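Beta-N-acetylhexosaminidase (Bacteroides fragilis, PDB 4PYS) probably hydrolyses terminal beta-linked N-acetylhexosamine residues off glycans. Local coordinates at residues A338-D343 and D354-Q359; P380-T385 and G430-L435; V220-D225 and R279-A284. All coordinates share one frame; numbering follows the deposited sequence.

Contact 1. Residues A338-D343 and D354-Q359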
loop_
_atom_site.group_PDB
_atom_site.type_symbol
_atom_site.label_atom_id
_atom_site.label_comp_id
_atom_site.label_asym_id
_atom_site.label_seq_id
_atom_site.Cartn_x
_atom_site.Cartn_y
_atom_site.Cartn_z
ATOM N N ALA A 338 -11.828 4.846 9.115
ATOM C CA ALA A 338 -12.399 4.606 7.792
ATOM C C ALA A 338 -11.761 5.529 6.769
ATOM O O ALA A 338 -11.807 6.754 6.924
ATOM C CB ALA A 338 -13.896 4.833 7.833
ATOM N N ILE A 339 -11.169 4.958 5.719
ATOM C CA ILE A 339 -10.574 5.781 4.672
ATOM C C ILE A 339 -11.546 5.885 3.502
ATOM O O ILE A 339 -12.143 4.886 3.104
ATOM C CB ILE A 339 -9.246 5.196 4.142
ATOM C CG1 ILE A 339 -8.269 4.928 5.288
ATOM C CG2 ILE A 339 -8.612 6.149 3.125
ATOM C CD1 ILE A 339 -7.041 4.088 4.868
ATOM N N PHE A 340 -11.697 7.091 2.957
ATOM C CA PHE A 340 -12.542 7.308 1.784
ATOM C C PHE A 340 -11.729 8.026 0.724
ATOM O O PHE A 340 -10.864 8.829 1.058
ATOM C CB PHE A 340 -13.735 8.205 2.128
ATOM C CG PHE A 340 -14.738 7.578 3.051
ATOM C CD1 PHE A 340 -15.669 6.664 2.571
ATOM C CD2 PHE A 340 -14.779 7.933 4.389
ATOM C CE1 PHE A 340 -16.611 6.100 3.414
ATOM C CE2 PHE A 340 -15.723 7.374 5.246
ATOM C CZ PHE A 340 -16.638 6.453 4.756
ATOM N N TRP A 341 -12.008 7.766 -0.550
ATOM C CA TRP A 341 -11.421 8.587 -1.611
ATOM C C TRP A 341 -11.923 10.027 -1.483
ATOM O O TRP A 341 -13.043 10.257 -1.035
ATOM C CB TRP A 341 -11.774 8.030 -2.993
ATOM C CG TRP A 341 -11.207 6.650 -3.250
ATOM C CD1 TRP A 341 -11.911 5.482 -3.374
ATOM C CD2 TRP A 341 -9.831 6.307 -3.400
ATOM N NE1 TRP A 341 -11.051 4.435 -3.597
ATOM C CE2 TRP A 341 -9.766 4.917 -3.623
ATOM C CE3 TRP A 341 -8.644 7.040 -3.383
ATOM C CZ2 TRP A 341 -8.561 4.248 -3.816
ATOM C CZ3 TRP A 341 -7.442 6.372 -3.582
ATOM C CH2 TRP A 341 -7.409 4.991 -3.795
ATOM N N GLY A 342 -11.098 10.995 -1.878
ATOM C CA GLY A 342 -11.408 12.397 -1.641
ATOM C C GLY A 342 -12.646 12.970 -2.324
ATOM O O GLY A 342 -13.132 14.026 -1.905
ATOM N N ASP A 343 -13.150 12.299 -3.366
ATOM C CA ASP A 343 -14.387 12.723 -4.057
ATOM C C ASP A 343 -15.491 13.062 -3.081
ATOM O O ASP A 343 -16.273 13.997 -3.285
ATOM C CB ASP A 343 -14.972 11.584 -4.890
ATOM C CG ASP A 343 -13.998 10.997 -5.852
ATOM O OD1 ASP A 343 -13.083 10.289 -5.390
ATOM O OD2 ASP A 343 -14.176 11.211 -7.068
ATOM N N ASP A 354 -15.378 11.340 13.340
ATOM C CA ASP A 354 -13.971 11.690 13.587
ATOM C C ASP A 354 -12.953 10.572 13.364
ATOM O O ASP A 354 -11.762 10.764 13.608
ATOM C CB ASP A 354 -13.788 12.313 14.988
ATOM C CG ASP A 354 -14.132 11.352 16.117
ATOM O OD1 ASP A 354 -14.373 10.154 15.851
ATOM O OD2 ASP A 354 -14.155 11.797 17.285
ATOM N N ASN A 355 -13.405 9.407 12.909
ATOM C CA ASN A 355 -12.458 8.347 12.542
ATOM C C ASN A 355 -12.199 8.272 11.038
ATOM O O ASN A 355 -11.597 7.311 10.551
ATOM C CB ASN A 355 -12.948 6.992 13.042
ATOM C CG ASN A 355 -14.229 6.557 12.368
ATOM O OD1 ASN A 355 -15.116 7.371 12.108
ATOM N ND2 ASN A 355 -14.334 5.263 12.075
ATOM N N VAL A 356 -12.656 9.287 10.311
ATOM C CA VAL A 356 -12.521 9.319 8.853
ATOM C C VAL A 356 -11.152 9.836 8.402
ATOM O O VAL A 356 -10.644 10.817 8.941
ATOM C CB VAL A 356 -13.654 10.160 8.219
ATOM C CG1 VAL A 356 -13.347 10.489 6.765
ATOM C CG2 VAL A 356 -14.983 9.422 8.330
ATOM N N VAL A 357 -10.563 9.155 7.418
ATOM C CA VAL A 357 -9.316 9.572 6.778
ATOM C C VAL A 357 -9.622 9.748 5.291
ATOM O O VAL A 357 -10.401 8.974 4.720
ATOM C CB VAL A 357 -8.213 8.508 6.978
ATOM C CG1 VAL A 357 -6.936 8.871 6.215
ATOM C CG2 VAL A 357 -7.924 8.331 8.467
ATOM N N ILE A 358 -9.037 10.774 4.677
ATOM C CA ILE A 358 -9.283 11.088 3.269
ATOM C C ILE A 358 -8.074 10.765 2.390
ATOM O O ILE A 358 -6.962 11.218 2.665
ATOM C CB ILE A 358 -9.634 12.587 3.098
ATOM C CG1 ILE A 358 -10.918 12.931 3.867
ATOM C CG2 ILE A 358 -9.772 12.938 1.627
ATOM C CD1 ILE A 358 -12.145 12.140 3.434
ATOM N N GLN A 359 -8.285 9.994 1.327
ATOM C CA GLN A 359 -7.201 9.701 0.399
ATOM C C GLN A 359 -7.341 10.612 -0.813
ATOM O O GLN A 359 -8.268 10.472 -1.611
ATOM C CB GLN A 359 -7.187 8.228 -0.016
ATOM C CG GLN A 359 -5.960 7.865 -0.847
ATOM C CD GLN A 359 -5.628 6.382 -0.793
ATOM O OE1 GLN A 359 -6.426 5.570 -0.326
ATOM N NE2 GLN A 359 -4.446 6.026 -1.278
#
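The side chains of W341 and Q359 run side by side from neighbouring parallel strands, and they illustrate how a barrel interior can use an amide as packing material. Q359 CG stands anti to the backbone N (chi1 -173°). Beyond it the chain is extended and lays the amide over CZ3 and CH2 of the indole. There Q359 CD is 3.3 Å from W341 CZ3, with OE1 over the ring face and the two planes 25° apart. On the same face of the sheet I339 points the same way as V357, its CG1 4.0 Å from V357 CB. The other face carries F340, whose ring receives V356 CG1 at its edge, in the ring plane, 3.8 Å from CD2; helix 316-333 packs on F340 and A338. Between the two faces the backbones are bonded in parallel register, for example Q359 N to F340 O at 2.8 Å, and G342 N to Q359 O prolongs the pairing past the strand end. The polar ends of W341 and Q359 find partners elsewhere: W341 NE1 bonds E223 OE2, Q359 OE1 bonds H287 NE2 and Q359 NE2 bonds S432 OG. With both amide ends engaged, the rotation of the amide is fixed, and Q359 serves the indole as a flat, polar but satisfied neighbour.

Contact 2. Residues P380-T385 and G430-L435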
loop_
_atom_site.group_PDB
_atom_site.type_symbol
_atom_site.label_atom_id
_atom_site.label_comp_id
_atom_site.label_asym_id
_atom_site.label_seq_id
_atom_site.Cartn_x
_atom_site.Cartn_y
_atom_site.Cartn_z
ATOM N N PRO A 380 -7.742 13.751 8.657
ATOM C CA PRO A 380 -6.388 13.369 8.220
ATOM C C PRO A 380 -6.378 12.975 6.748
ATOM O O PRO A 380 -7.402 12.510 6.236
ATOM C CB PRO A 380 -6.071 12.140 9.079
ATOM C CG PRO A 380 -6.997 12.225 10.249
ATOM C CD PRO A 380 -8.241 12.895 9.745
ATOM N N VAL A 381 -5.232 13.134 6.091
ATOM C CA VAL A 381 -5.124 12.969 4.641
ATOM C C VAL A 381 -3.966 12.070 4.259
ATOM O O VAL A 381 -2.864 12.200 4.808
ATOM C CB VAL A 381 -4.854 14.332 3.956
ATOM C CG1 VAL A 381 -4.554 14.158 2.465
ATOM C CG2 VAL A 381 -6.008 15.254 4.140
ATOM N N ILE A 382 -4.211 11.174 3.303
ATOM C CA ILE A 382 -3.144 10.436 2.632
ATOM C C ILE A 382 -2.968 11.035 1.240
ATOM O O ILE A 382 -3.952 11.194 0.505
ATOM C CB ILE A 382 -3.515 8.945 2.491
ATOM C CG1 ILE A 382 -3.606 8.299 3.875
ATOM C CG2 ILE A 382 -2.485 8.206 1.603
ATOM C CD1 ILE A 382 -4.496 7.052 3.901
ATOM N N CYS A 383 -1.733 11.400 0.887
ATOM C CA CYS A 383 -1.475 12.041 -0.401
ATOM C C CYS A 383 -1.186 10.994 -1.457
ATOM O O CYS A 383 -0.102 10.408 -1.476
ATOM C CB CYS A 383 -0.291 13.022 -0.299
ATOM S SG CYS A 383 -0.517 14.317 0.925
ATOM N N GLY A 384 -2.156 10.760 -2.346
ATOM C CA GLY A 384 -2.012 9.735 -3.367
ATOM C C GLY A 384 -2.478 10.215 -4.726
ATOM O O GLY A 384 -3.283 9.557 -5.386
ATOM N N THR A 385 -1.951 11.356 -5.155
ATOM C CA THR A 385 -2.448 12.004 -6.368
ATOM C C THR A 385 -2.047 11.262 -7.634
ATOM O O THR A 385 -0.932 10.725 -7.730
ATOM C CB THR A 385 -1.994 13.475 -6.439
ATOM O OG1 THR A 385 -0.577 13.549 -6.255
ATOM C CG2 THR A 385 -2.660 14.275 -5.341
ATOM N N GLY A 430 0.885 10.997 5.158
ATOM C CA GLY A 430 1.951 10.493 4.315
ATOM C C GLY A 430 1.493 10.381 2.880
ATOM O O GLY A 430 0.642 11.160 2.434
HETATM N N MSE A 431 2.031 9.386 2.185
HETATM C CA MSE A 431 1.867 9.248 0.752
HETATM C C MSE A 431 1.480 7.837 0.373
HETATM O O MSE A 431 1.830 6.874 1.071
HETATM C CB MSE A 431 3.195 9.567 0.058
HETATM C CG MSE A 431 3.719 10.954 0.339
HETATM SE SE MSE A 431 5.466 11.155 -0.531
HETATM C CE MSE A 431 4.939 10.734 -2.350
ATOM N N SER A 432 0.781 7.710 -0.752
ATOM C CA SER A 432 0.503 6.389 -1.309
ATOM C C SER A 432 1.008 6.302 -2.739
ATOM O O SER A 432 1.297 7.323 -3.370
ATOM C CB SER A 432 -0.993 6.065 -1.273
ATOM O OG SER A 432 -1.747 7.020 -1.984
ATOM N N SER A 433 1.125 5.072 -3.225
ATOM C CA SER A 433 1.462 4.797 -4.614
ATOM C C SER A 433 0.454 3.739 -5.034
ATOM O O SER A 433 -0.042 2.988 -4.185
ATOM C CB SER A 433 2.871 4.242 -4.714
ATOM O OG SER A 433 3.057 3.147 -3.833
ATOM N N ALA A 434 0.125 3.678 -6.322
ATOM C CA ALA A 434 -0.922 2.755 -6.744
ATOM C C ALA A 434 -0.654 2.120 -8.089
ATOM O O ALA A 434 -0.051 2.726 -8.984
ATOM C CB ALA A 434 -2.271 3.454 -6.775
ATOM N N LEU A 435 -1.144 0.897 -8.233
ATOM C CA LEU A 435 -1.108 0.230 -9.524
ATOM C C LEU A 435 -2.513 -0.269 -9.831
ATOM O O LEU A 435 -2.914 -1.342 -9.362
ATOM C CB LEU A 435 -0.108 -0.933 -9.486
ATOM C CG LEU A 435 0.287 -1.606 -10.817
ATOM C CD1 LEU A 435 -0.818 -2.442 -11.460
ATOM C CD2 LEU A 435 0.786 -0.566 -11.814
HETATM O O HOH W 1 -1.660 6.545 -4.716
#
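This is a buried pairing of two parallel strands in the catalytic barrel, where the short strand 381-383 lies beside the long strand 428-435 and the two soon diverge. The segments' axes are 50° apart, and the firm pairing is limited to the bonds of C383, which supplies both of its ends. C383 N donates to G430 O at 2.8 Å. C383 O in turn accepts from S432 N at 2.9 Å. This second donor stands well above the carbonyl plane, 43° out of it, while the CA-H of M431 also faces C383 O.

The side chains then divide between two faces. C383 and the selenomethionine M431 share one, where C383 CB lies 3.4 Å from G430 O and helix 453-462 covers M431. I382 belongs to the other face, together with V357 of strand 356-360 and W132 of strand 132-138, and its CG2 branch comes 3.8 Å from S432 OG. That hydroxyl sits between the backbone N and the carbonyl carbon of its own residue (chi1 58°), which turns it across to G384. Because G384 has no side chain, S432 OG can settle 3.1 Å from G384 CA. G430 is also a glycine, with backbone angles that would press a side chain against the preceding carbonyl.

Where the strands part, the segments are linked by this close approach and by a weak water bridge: a water lies 2.8 Å from S432 OG and makes a weak, long bond to G384 O. The hydroxyl's other partner is Q359, from strand 356-360 on the far side of 381-383. The chemistry therefore joins a short piece of backbone pairing to one buried serine, whose hydroxyl is satisfied by a neighbouring amide and a water.

Contact 3. Residues V220-D225 and R279-A284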
loop_
_atom_site.group_PDB
_atom_site.type_symbol
_atom_site.label_atom_id
_atom_site.label_comp_id
_atom_site.label_asym_id
_atom_site.label_seq_id
_atom_site.Cartn_x
_atom_site.Cartn_y
_atom_site.Cartn_z
ATOM N N VAL A 220 -1.871 -4.843 6.229
ATOM C CA VAL A 220 -2.687 -4.970 5.017
ATOM C C VAL A 220 -4.017 -4.244 5.214
ATOM O O VAL A 220 -4.805 -4.612 6.072
ATOM C CB VAL A 220 -2.951 -6.435 4.670
ATOM C CG1 VAL A 220 -3.829 -6.535 3.421
ATOM C CG2 VAL A 220 -1.617 -7.163 4.435
ATOM N N VAL A 221 -4.238 -3.202 4.420
ATOM C CA VAL A 221 -5.436 -2.374 4.518
ATOM C C VAL A 221 -6.403 -2.827 3.425
ATOM O O VAL A 221 -6.157 -2.599 2.252
ATOM C CB VAL A 221 -5.081 -0.911 4.288
ATOM C CG1 VAL A 221 -6.329 -0.021 4.394
ATOM C CG2 VAL A 221 -4.044 -0.456 5.313
ATOM N N PRO A 222 -7.505 -3.486 3.809
ATOM C CA PRO A 222 -8.442 -3.914 2.764
ATOM C C PRO A 222 -9.307 -2.753 2.291
ATOM O O PRO A 222 -9.638 -1.866 3.094
ATOM C CB PRO A 222 -9.323 -4.929 3.498
ATOM C CG PRO A 222 -9.361 -4.422 4.918
ATOM C CD PRO A 222 -7.987 -3.804 5.166
ATOM N N GLU A 223 -9.679 -2.759 1.015
ATOM C CA GLU A 223 -10.680 -1.805 0.529
ATOM C C GLU A 223 -11.932 -2.552 0.064
ATOM O O GLU A 223 -11.871 -3.381 -0.846
ATOM C CB GLU A 223 -10.147 -0.950 -0.614
ATOM C CG GLU A 223 -11.158 0.102 -1.104
ATOM C CD GLU A 223 -10.637 0.953 -2.244
ATOM O OE1 GLU A 223 -9.409 0.955 -2.497
ATOM O OE2 GLU A 223 -11.447 1.641 -2.901
ATOM N N ILE A 224 -13.050 -2.248 0.707
ATOM C CA ILE A 224 -14.343 -2.783 0.308
ATOM C C ILE A 224 -15.127 -1.598 -0.229
ATOM O O ILE A 224 -15.563 -0.740 0.541
ATOM C CB ILE A 224 -15.098 -3.374 1.500
ATOM C CG1 ILE A 224 -14.171 -4.261 2.340
ATOM C CG2 ILE A 224 -16.329 -4.158 1.018
ATOM C CD1 ILE A 224 -13.642 -5.478 1.585
ATOM N N ASP A 225 -15.303 -1.547 -1.545
ATOM C CA ASP A 225 -15.935 -0.398 -2.180
ATOM C C ASP A 225 -17.440 -0.354 -2.009
ATOM O O ASP A 225 -18.144 -1.327 -2.276
ATOM C CB ASP A 225 -15.578 -0.339 -3.661
ATOM C CG ASP A 225 -14.373 0.500 -3.903
ATOM O OD1 ASP A 225 -13.823 0.953 -2.885
ATOM O OD2 ASP A 225 -13.977 0.711 -5.067
ATOM N N ARG A 279 -12.702 -9.044 11.262
ATOM C CA ARG A 279 -12.174 -10.254 11.887
ATOM C C ARG A 279 -10.909 -10.725 11.180
ATOM O O ARG A 279 -9.975 -11.208 11.825
ATOM C CB ARG A 279 -13.201 -11.381 11.846
ATOM C CG ARG A 279 -14.414 -11.142 12.693
ATOM C CD ARG A 279 -15.317 -12.366 12.663
ATOM N NE ARG A 279 -16.694 -12.004 12.349
ATOM C CZ ARG A 279 -17.548 -12.799 11.713
ATOM N NH1 ARG A 279 -18.789 -12.386 11.476
ATOM N NH2 ARG A 279 -17.164 -14.008 11.318
HETATM N N MSE A 280 -10.892 -10.580 9.856
HETATM C CA MSE A 280 -9.805 -11.087 9.027
HETATM C C MSE A 280 -8.624 -10.137 8.981
HETATM O O MSE A 280 -7.473 -10.580 8.969
HETATM C CB MSE A 280 -10.280 -11.323 7.587
HETATM C CG MSE A 280 -11.223 -12.485 7.412
HETATM SE SE MSE A 280 -11.383 -12.776 5.500
HETATM C CE MSE A 280 -12.669 -11.346 5.100
ATOM N N PHE A 281 -8.909 -8.837 8.935
ATOM C CA PHE A 281 -7.871 -7.827 8.762
ATOM C C PHE A 281 -7.728 -7.016 10.043
ATOM O O PHE A 281 -8.570 -6.170 10.336
ATOM C CB PHE A 281 -8.225 -6.884 7.603
ATOM C CG PHE A 281 -8.240 -7.548 6.244
ATOM C CD1 PHE A 281 -9.391 -8.156 5.762
ATOM C CD2 PHE A 281 -7.109 -7.536 5.444
ATOM C CE1 PHE A 281 -9.411 -8.764 4.506
ATOM C CE2 PHE A 281 -7.114 -8.129 4.187
ATOM C CZ PHE A 281 -8.268 -8.753 3.717
ATOM N N PRO A 282 -6.656 -7.262 10.811
ATOM C CA PRO A 282 -6.485 -6.533 12.075
ATOM C C PRO A 282 -6.117 -5.058 11.898
ATOM O O PRO A 282 -6.065 -4.328 12.898
ATOM C CB PRO A 282 -5.342 -7.293 12.762
ATOM C CG PRO A 282 -4.559 -7.905 11.625
ATOM C CD PRO A 282 -5.609 -8.283 10.609
ATOM N N SER A 283 -5.864 -4.636 10.660
ATOM C CA SER A 283 -5.531 -3.239 10.334
ATOM C C SER A 283 -6.419 -2.214 11.045
ATOM O O SER A 283 -7.638 -2.318 11.022
ATOM C CB SER A 283 -5.638 -3.021 8.826
ATOM O OG SER A 283 -5.454 -1.654 8.493
ATOM N N ALA A 284 -5.793 -1.223 11.669
ATOM C CA ALA A 284 -6.518 -0.130 12.303
ATOM C C ALA A 284 -7.315 0.685 11.280
ATOM O O ALA A 284 -8.273 1.391 11.643
ATOM C CB ALA A 284 -5.549 0.764 13.054
HETATM O O HOH W 2 -4.953 -6.195 8.284
#
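P222 CB sits over the centre of the F281 ring, a CH-pi contact with CB 3.7 Å from the ring centroid and 1° off the ring normal. The proline CG adds a second touch, 3.6 Å from F281 CG, as the two side chains slide past each other in opposite directions. F281 CG is anti to the carbonyl carbon of its own residue (chi1 -66°), which directs the ring to the strand. V220 approaches the same ring differently: its CG1 meets the edge, near the ring plane, 3.7 Å from F281 CE2. S283 completes this first shell, its CB resting 3.3 Å from V220 O. Next comes a water that donates to V220 O at 2.7 Å while accepting from S283 N at 3.0 Å. Its two bonds tie strand to loop beside the edge of the F281 ring. Further out, S283 OG bonds Y285 O, and R336 NH1 bonds F281 O. The whole forms part of an alpha-to-beta turn of the barrel: helix 264-280 ends just before F281, whose ring also meets V206 of helix 203-214 and L168 of strand 163-170, and the chain then enters strand 285-287, which bonds the backbone of P222 through H287.

All three contacts reach the same curled sheet, which forms the strands of the beta/alpha barrel of the family 20 catalytic domain. Contacts 1 and 2 are direct neighbours, with centres 11 Å apart: strands 356-360 and 381-383 pair through I358, whose O lies 2.8 Å from I382 N. Two strands along from 337-341, with 285-287 between, contact 3 meets contact 1 through the bond of W341 to E223, though their centres are 14 Å apart. Contacts 2 and 3 do not touch; their nearest atoms are about 7 Å apart. The nearest atoms of a glycerol, probably from the crystallisation liquor, and the W341 side chain are about 3 Å apart, consistent with a pocket there, perhaps that for the sugar.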